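Local structure of putative sporulation-specific glycosylase YdhD (3CZ8) at residues A[166-171]-A[176-181]; A[186-191]-A[236-241]. The protein is probably a sporulation-specific glycosidase of glycosyl hydrolase family 18, this chain being its catalytic barrel domain without the LysM repeats. The protein carries 1 engineered substitution. All blocks are in the same frame, centred on the assembly; numbering follows the deposited sequence.

Contact 1: A[166-171]-A[176-181]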
loop_
_atom_site.group_PDB
_atom_site.type_symbol
_atom_site.label_atom_id
_atom_site.label_comp_id
_atom_site.label_asym_id
_atom_site.label_seq_id
_atom_site.Cartn_x
_atom_site.Cartn_y
_atom_site.Cartn_z
ATOM N N TYR A 166 5.326 -15.774 -23.667
ATOM C CA TYR A 166 4.112 -14.975 -23.804
ATOM C C TYR A 166 3.872 -14.569 -25.246
ATOM O O TYR A 166 4.366 -13.545 -25.716
ATOM C CB TYR A 166 4.164 -13.755 -22.877
ATOM C CG TYR A 166 4.400 -14.143 -21.439
ATOM C CD1 TYR A 166 3.359 -14.647 -20.662
ATOM C CD2 TYR A 166 5.668 -14.035 -20.862
ATOM C CE1 TYR A 166 3.562 -15.020 -19.343
ATOM C CE2 TYR A 166 5.886 -14.412 -19.537
ATOM C CZ TYR A 166 4.821 -14.902 -18.790
ATOM O OH TYR A 166 5.002 -15.277 -17.491
ATOM N N ASP A 167 3.109 -15.400 -25.946
ATOM C CA ASP A 167 2.716 -15.129 -27.316
ATOM C C ASP A 167 1.554 -14.141 -27.300
ATOM O O ASP A 167 0.431 -14.531 -27.025
ATOM C CB ASP A 167 2.302 -16.445 -27.984
ATOM C CG ASP A 167 1.961 -16.288 -29.455
ATOM O OD1 ASP A 167 1.591 -17.306 -30.076
ATOM O OD2 ASP A 167 2.058 -15.166 -29.999
ATOM N N TYR A 168 1.824 -12.874 -27.620
ATOM C CA TYR A 168 0.799 -11.816 -27.589
ATOM C C TYR A 168 -0.374 -12.061 -28.538
ATOM O O TYR A 168 -1.524 -11.815 -28.177
ATOM C CB TYR A 168 1.412 -10.441 -27.892
ATOM C CG TYR A 168 1.915 -9.664 -26.679
ATOM C CD1 TYR A 168 2.392 -10.313 -25.540
ATOM C CD2 TYR A 168 1.932 -8.272 -26.691
ATOM C CE1 TYR A 168 2.858 -9.591 -24.437
ATOM C CE2 TYR A 168 2.400 -7.546 -25.602
ATOM C CZ TYR A 168 2.864 -8.209 -24.484
ATOM O OH TYR A 168 3.326 -7.481 -23.416
ATOM N N GLY A 169 -0.074 -12.541 -29.744
ATOM C CA GLY A 169 -1.092 -12.779 -30.767
ATOM C C GLY A 169 -1.960 -13.971 -30.431
ATOM O O GLY A 169 -3.173 -13.943 -30.646
ATOM N N GLY A 170 -1.333 -15.015 -29.894
ATOM C CA GLY A 170 -2.035 -16.219 -29.468
ATOM C C GLY A 170 -2.840 -16.040 -28.190
ATOM O O GLY A 170 -3.929 -16.607 -28.055
ATOM N N ILE A 171 -2.295 -15.272 -27.249
ATOM C CA ILE A 171 -2.984 -14.946 -25.992
ATOM C C ILE A 171 -4.128 -13.967 -26.261
ATOM O O ILE A 171 -5.253 -14.178 -25.806
ATOM C CB ILE A 171 -2.007 -14.362 -24.930
ATOM C CG1 ILE A 171 -1.048 -15.444 -24.415
ATOM C CG2 ILE A 171 -2.760 -13.731 -23.742
ATOM C CD1 ILE A 171 0.125 -14.882 -23.611
ATOM N N ASN A 176 -10.242 -12.374 -23.006
ATOM C CA ASN A 176 -11.136 -11.246 -23.199
ATOM C C ASN A 176 -10.339 -9.955 -23.091
ATOM O O ASN A 176 -10.555 -9.027 -23.863
ATOM C CB ASN A 176 -12.279 -11.261 -22.171
ATOM C CG ASN A 176 -13.197 -12.460 -22.331
ATOM O OD1 ASN A 176 -13.035 -13.478 -21.658
ATOM N ND2 ASN A 176 -14.164 -12.346 -23.236
ATOM N N TYR A 177 -9.428 -9.901 -22.115
ATOM C CA TYR A 177 -8.613 -8.708 -21.871
ATOM C C TYR A 177 -7.168 -9.039 -21.498
ATOM O O TYR A 177 -6.894 -10.035 -20.836
ATOM C CB TYR A 177 -9.253 -7.804 -20.797
ATOM C CG TYR A 177 -10.619 -7.261 -21.182
ATOM C CD1 TYR A 177 -10.744 -6.138 -21.993
ATOM C CD2 TYR A 177 -11.784 -7.889 -20.740
ATOM C CE1 TYR A 177 -12.001 -5.651 -22.358
ATOM C CE2 TYR A 177 -13.035 -7.417 -21.098
ATOM C CZ TYR A 177 -13.140 -6.299 -21.902
ATOM O OH TYR A 177 -14.391 -5.840 -22.250
ATOM N N MET A 178 -6.248 -8.179 -21.922
ATOM C CA MET A 178 -4.829 -8.365 -21.647
ATOM C C MET A 178 -4.343 -7.199 -20.807
ATOM O O MET A 178 -4.416 -6.042 -21.236
ATOM C CB MET A 178 -4.045 -8.463 -22.965
ATOM C CG MET A 178 -2.534 -8.680 -22.844
ATOM S SD MET A 178 -1.665 -8.778 -24.446
ATOM C CE MET A 178 -2.437 -10.225 -25.110
ATOM N N PHE A 179 -3.882 -7.507 -19.594
ATOM C CA PHE A 179 -3.307 -6.495 -18.723
ATOM C C PHE A 179 -1.803 -6.506 -18.957
ATOM O O PHE A 179 -1.112 -7.450 -18.572
ATOM C CB PHE A 179 -3.594 -6.779 -17.233
ATOM C CG PHE A 179 -5.062 -6.918 -16.868
ATOM C CD1 PHE A 179 -6.075 -6.330 -17.624
ATOM C CD2 PHE A 179 -5.414 -7.612 -15.710
ATOM C CE1 PHE A 179 -7.409 -6.458 -17.253
ATOM C CE2 PHE A 179 -6.744 -7.739 -15.330
ATOM C CZ PHE A 179 -7.740 -7.160 -16.104
ATOM N N ILE A 180 -1.291 -5.464 -19.596
ATOM C CA ILE A 180 0.131 -5.410 -19.895
ATOM C C ILE A 180 0.839 -4.693 -18.771
ATOM O O ILE A 180 0.552 -3.535 -18.490
ATOM C CB ILE A 180 0.426 -4.741 -21.256
ATOM C CG1 ILE A 180 -0.191 -5.565 -22.387
ATOM C CG2 ILE A 180 1.938 -4.592 -21.469
ATOM C CD1 ILE A 180 -0.182 -4.866 -23.691
ATOM N N MET A 181 1.754 -5.394 -18.111
ATOM C CA MET A 181 2.438 -4.832 -16.959
ATOM C C MET A 181 3.643 -4.017 -17.416
ATOM O O MET A 181 4.786 -4.480 -17.374
ATOM C CB MET A 181 2.775 -5.936 -15.946
ATOM C CG MET A 181 1.540 -6.713 -15.425
ATOM S SD MET A 181 0.255 -5.766 -14.535
ATOM C CE MET A 181 -0.839 -5.265 -15.804
#
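M178 leaves strand 177-181 with CG anti to its backbone N (chi1 -179°), runs straight through chi2 and bends at chi3 (-63°), which sets SD over the ring of Y168 and turns CE back toward helix 168-174. The sulfur stands 4.2 Å from the centroid of the Y168 ring and only 7° off the ring normal, a Met-aromatic contact over the face. Beyond the bend, CE of M178 lies 3.6 Å from the carbonyl O of Y168 and 3.8 Å from CG2 of I171, whose side chain crosses that of M178 at about a right angle. Farther along the strand, I180 approaches the hydroxyl end of the tyrosine: its CG2 is 3.8 Å from OH of Y168, and its CD1 comes obliquely to CE2 of the ring at 4.2 Å. The OH of Y168, a buried residue, is hydrogen-bonded to the carbonyl O of P153. At the helix start, D167 is the N-cap, its OD2 weakly accepting from the backbone N of G169 and G170. All four touching residues are buried where helix 168-174 packs on the strand that follows it, completing the beta-alpha-beta unit 147-153, 168-174, 177-181 of the family 18 TIM barrel.

Contact 2: A[186-191]-A[236-241]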
loop_
_atom_site.group_PDB
_atom_site.type_symbol
_atom_site.label_atom_id
_atom_site.label_comp_id
_atom_site.label_asym_id
_atom_site.label_seq_id
_atom_site.Cartn_x
_atom_site.Cartn_y
_atom_site.Cartn_z
ATOM N N HIS A 186 13.572 -0.637 -15.426
ATOM C CA HIS A 186 14.609 -0.613 -14.412
ATOM C C HIS A 186 13.954 -0.973 -13.095
ATOM O O HIS A 186 12.801 -0.605 -12.849
ATOM C CB HIS A 186 15.265 0.760 -14.335
ATOM C CG HIS A 186 15.867 1.204 -15.629
ATOM N ND1 HIS A 186 17.175 0.935 -15.973
ATOM C CD2 HIS A 186 15.338 1.885 -16.671
ATOM C CE1 HIS A 186 17.426 1.445 -17.165
ATOM N NE2 HIS A 186 16.329 2.029 -17.609
ATOM N N HIS A 187 14.694 -1.696 -12.261
ATOM C CA HIS A 187 14.158 -2.277 -11.034
ATOM C C HIS A 187 15.258 -2.460 -9.984
ATOM O O HIS A 187 16.372 -1.956 -10.153
ATOM C CB HIS A 187 13.458 -3.612 -11.337
ATOM C CG HIS A 187 14.332 -4.612 -12.031
ATOM N ND1 HIS A 187 14.981 -5.626 -11.360
ATOM C CD2 HIS A 187 14.665 -4.755 -13.338
ATOM C CE1 HIS A 187 15.679 -6.346 -12.219
ATOM N NE2 HIS A 187 15.506 -5.837 -13.426
ATOM N N ALA A 188 14.938 -3.195 -8.919
ATOM C CA ALA A 188 15.829 -3.379 -7.760
ATOM C C ALA A 188 17.127 -4.124 -8.074
ATOM O O ALA A 188 18.147 -3.908 -7.415
ATOM C CB ALA A 188 15.081 -4.067 -6.608
ATOM N N GLY A 189 17.077 -5.000 -9.074
ATOM C CA GLY A 189 18.243 -5.766 -9.496
ATOM C C GLY A 189 18.903 -5.223 -10.751
ATOM O O GLY A 189 19.604 -5.959 -11.448
ATOM N N SER A 190 18.686 -3.941 -11.042
ATOM C CA SER A 190 19.306 -3.310 -12.209
ATOM C C SER A 190 19.985 -1.968 -11.893
ATOM O O SER A 190 19.961 -1.496 -10.755
ATOM C CB SER A 190 18.282 -3.138 -13.337
ATOM O OG SER A 190 17.497 -1.969 -13.162
ATOM N N GLU A 191 20.600 -1.391 -12.923
ATOM C CA GLU A 191 21.131 -0.028 -12.927
ATOM C C GLU A 191 19.962 0.969 -12.827
ATOM O O GLU A 191 18.878 0.695 -13.356
ATOM C CB GLU A 191 21.913 0.175 -14.236
ATOM C CG GLU A 191 22.613 1.521 -14.451
ATOM C CD GLU A 191 24.040 1.548 -13.927
ATOM O OE1 GLU A 191 24.817 0.619 -14.241
ATOM O OE2 GLU A 191 24.389 2.515 -13.216
ATOM N N THR A 236 24.181 -5.547 -4.856
ATOM C CA THR A 236 23.298 -4.680 -4.058
ATOM C C THR A 236 21.886 -4.613 -4.633
ATOM O O THR A 236 21.691 -4.635 -5.851
ATOM C CB THR A 236 23.816 -3.225 -3.933
ATOM O OG1 THR A 236 23.976 -2.658 -5.238
ATOM C CG2 THR A 236 25.133 -3.150 -3.159
ATOM N N VAL A 237 20.912 -4.516 -3.737
ATOM C CA VAL A 237 19.507 -4.416 -4.102
ATOM C C VAL A 237 19.017 -3.000 -3.779
ATOM O O VAL A 237 19.221 -2.508 -2.666
ATOM C CB VAL A 237 18.658 -5.476 -3.344
ATOM C CG1 VAL A 237 17.204 -5.454 -3.799
ATOM C CG2 VAL A 237 19.247 -6.874 -3.526
ATOM N N ALA A 238 18.386 -2.351 -4.757
ATOM C CA ALA A 238 17.751 -1.047 -4.551
ATOM C C ALA A 238 16.534 -1.170 -3.642
ATOM O O ALA A 238 15.959 -2.248 -3.502
ATOM C CB ALA A 238 17.348 -0.438 -5.875
ATOM N N SER A 239 16.146 -0.064 -3.021
ATOM C CA SER A 239 14.963 -0.058 -2.171
ATOM C C SER A 239 13.719 0.187 -3.012
ATOM O O SER A 239 13.615 1.211 -3.695
ATOM C CB SER A 239 15.081 1.002 -1.071
ATOM O OG SER A 239 16.150 0.711 -0.191
ATOM N N ALA A 240 12.794 -0.770 -2.960
ATOM C CA ALA A 240 11.499 -0.687 -3.632
ATOM C C ALA A 240 10.534 0.117 -2.773
ATOM O O ALA A 240 10.150 -0.311 -1.679
ATOM C CB ALA A 240 10.943 -2.088 -3.891
ATOM N N ILE A 241 10.161 1.294 -3.268
ATOM C CA ILE A 241 9.348 2.237 -2.505
ATOM C C ILE A 241 8.151 2.707 -3.330
ATOM O O ILE A 241 8.179 2.655 -4.561
ATOM C CB ILE A 241 10.184 3.468 -2.008
ATOM C CG1 ILE A 241 10.693 4.319 -3.176
ATOM C CG2 ILE A 241 11.350 3.036 -1.109
ATOM C CD1 ILE A 241 11.443 5.556 -2.738
#
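A188 and V237 meet through their side chains at the surface. From CB of V237, CG1 extends anti to the backbone N (chi1 -176°) and ends 3.8 Å from the methyl CB of A188, with the carbonyl O of A188 slightly farther from CG1 at 4.0 Å. That methyl also rests against the chain beyond V237, its CB 3.7 Å from the carbonyl O of A238. In return, CB of A238 points toward the loop and reaches CA of A188 at 3.8 Å. One backbone bond joins the two segments: N of A238 donates to O of A188 over 3.1 Å, nearly straight at 171°. The acceptor sits in a type I beta turn, H187 to S190, within the loop between strand 177-181 and helix 198-208; the donor immediately precedes strand 239-241, an outermost strand, within this chain, of the antiparallel sheet inserted in this family 18 barrel. Within the turn, N of H187 donates to OG of S190 at 3.0 Å, while CB of S190 lies over one face of the H187 ring, offset toward its rim. Y226 and W228 of the neighbouring strand 225-229 touch A188 and A238 respectively.

Followed from the N terminus, the chain passes strand 147-153 and enters contact 1, which closes a short loop: only four residues, mostly helix, separate 166-171 from 176-181. The strand then leads out of the barrel into the loop holding 186-191, where contact 2 opens. This second closure is much longer, with 44 residues that include helix 198-208, strand 217-220 and strand 225-229 before 236-241 returns. The two are in series, neither nested nor crossed, and their centres lie 26 Å apart on opposite sides of the chain's centre. Contact 1 ties an outer helix to the barrel wall, whereas contact 2 ties a barrel loop to the edge of the antiparallel sheet.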